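Side-chain contact in hypothetical protein, conserved (Leishmania major, PDB 2B4W), which is of unknown function but, as a DUF1861 member of the beta-fructosidase clan, possibly binds or processes carbohydrate: residues G146-P151 with A157-V162. Sequence-based numbering, arbitrary orientation.
Sequences GVFSRP and ASIGFV
Phe148 and Phe161 face each other as a non-hydrogen-bonded pair of an antiparallel beta hairpin and make its tightest contact between apolar side chains. CD1 on the edge of Phe161 stands over the centre of one face of Phe148, 3.6 Å from CE2 of Phe148, in an edge-to-face pair with planes at 53°. The first torsions bring the rings together: CG of Phe161 lies anti to its backbone N (chi1 177°), whereas CG of Phe148 is anti to its carbonyl carbon (chi1 -63°). The CG2 methyl of beta-branched Ile159 sits at the edge of the Phe148 ring, which Val192 and Val203 of another sheet also touch. On the other face, Gly160, with no side chain, lets OG of Ser149 come within 3.2 Å of its CA. Val147 and Val162 meet more loosely there, CB of Val147 being 4.2 Å from CG1 of Val162, but their backbones exchange hydrogen bonds, as do those of Ser149 and Gly160. At the solvent-exposed end, CG of Pro151 is 4.1 Å from CB of Ser158. N of Ser158 donates to O of Pro151 at 2.8 Å; proline has no N-H to return the bond. Aromatic packing thus joins one face, while main-chain bonds, independent of side-chain type, continue to the exposed end.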
# COMPACT_ATOMS: atom_id res chain seq x y z
N GLY A 146 -12.30 10.00 -0.94
CA GLY A 146 -12.53 8.74 -1.62
C GLY A 146 -12.17 7.58 -0.72
O GLY A 146 -11.12 7.58 -0.06
N VAL A 147 -13.04 6.57 -0.66
CA VAL A 147 -12.73 5.41 0.16
C VAL A 147 -12.89 4.11 -0.63
O VAL A 147 -13.90 3.86 -1.30
CB VAL A 147 -13.58 5.34 1.45
CG1 VAL A 147 -13.01 4.26 2.38
CG2 VAL A 147 -13.65 6.68 2.17
N PHE A 148 -11.86 3.29 -0.53
CA PHE A 148 -11.87 1.96 -1.11
C PHE A 148 -12.01 0.87 -0.04
O PHE A 148 -11.27 0.85 0.95
CB PHE A 148 -10.58 1.66 -1.86
CG PHE A 148 -10.31 2.56 -3.06
CD1 PHE A 148 -9.62 3.76 -2.94
CD2 PHE A 148 -10.74 2.15 -4.30
CE1 PHE A 148 -9.37 4.56 -4.04
CE2 PHE A 148 -10.50 2.95 -5.40
CZ PHE A 148 -9.80 4.13 -5.27
N SER A 149 -12.95 -0.03 -0.25
CA SER A 149 -13.18 -1.17 0.62
C SER A 149 -12.66 -2.45 -0.01
O SER A 149 -12.24 -2.40 -1.16
CB SER A 149 -14.69 -1.32 0.86
OG SER A 149 -15.30 -1.62 -0.40
N ARG A 150 -12.67 -3.56 0.72
CA ARG A 150 -12.19 -4.82 0.18
C ARG A 150 -12.85 -6.01 0.87
O ARG A 150 -12.20 -6.75 1.61
CB ARG A 150 -10.66 -4.94 0.31
CG ARG A 150 -9.99 -5.62 -0.87
CD ARG A 150 -10.36 -7.10 -0.98
NE ARG A 150 -9.88 -7.78 0.21
CZ ARG A 150 -8.85 -8.58 0.36
NH1 ARG A 150 -8.05 -8.90 -0.65
NH2 ARG A 150 -8.59 -9.09 1.57
N PRO A 151 -14.13 -6.24 0.64
CA PRO A 151 -14.73 -7.48 1.15
C PRO A 151 -14.10 -8.72 0.52
O PRO A 151 -14.00 -8.88 -0.69
CB PRO A 151 -16.20 -7.36 0.76
CG PRO A 151 -16.24 -6.35 -0.33
CD PRO A 151 -15.10 -5.40 -0.08
N ALA A 157 -14.31 -12.00 -3.03
CA ALA A 157 -13.52 -10.77 -2.95
C ALA A 157 -13.94 -9.72 -3.98
O ALA A 157 -14.15 -9.94 -5.17
CB ALA A 157 -12.03 -11.04 -3.12
N SER A 158 -14.06 -8.49 -3.49
CA SER A 158 -14.38 -7.38 -4.37
C SER A 158 -13.58 -6.16 -3.90
O SER A 158 -13.18 -6.11 -2.73
CB SER A 158 -15.87 -7.07 -4.35
OG SER A 158 -16.14 -5.69 -4.43
N ILE A 159 -13.36 -5.24 -4.81
CA ILE A 159 -12.84 -3.95 -4.41
C ILE A 159 -13.99 -2.97 -4.67
O ILE A 159 -14.46 -2.89 -5.80
CB ILE A 159 -11.62 -3.43 -5.17
CG1 ILE A 159 -10.27 -4.02 -4.78
CG2 ILE A 159 -11.61 -1.91 -5.02
CD1 ILE A 159 -9.26 -4.15 -5.90
N GLY A 160 -14.37 -2.30 -3.59
CA GLY A 160 -15.43 -1.32 -3.61
C GLY A 160 -14.92 0.10 -3.43
O GLY A 160 -13.75 0.33 -3.11
N PHE A 161 -15.80 1.07 -3.63
CA PHE A 161 -15.44 2.47 -3.59
C PHE A 161 -16.67 3.32 -3.32
O PHE A 161 -17.70 3.19 -3.98
CB PHE A 161 -14.80 2.91 -4.93
CG PHE A 161 -14.48 4.39 -4.93
CD1 PHE A 161 -13.31 4.85 -4.33
CD2 PHE A 161 -15.29 5.33 -5.53
CE1 PHE A 161 -13.01 6.19 -4.32
CE2 PHE A 161 -15.01 6.67 -5.49
CZ PHE A 161 -13.85 7.12 -4.88
N VAL A 162 -16.51 4.22 -2.36
CA VAL A 162 -17.52 5.22 -2.05
C VAL A 162 -16.90 6.56 -1.70
O VAL A 162 -15.88 6.73 -1.02
CB VAL A 162 -18.43 4.76 -0.89
CG1 VAL A 162 -17.66 4.80 0.42
CG2 VAL A 162 -19.69 5.61 -0.86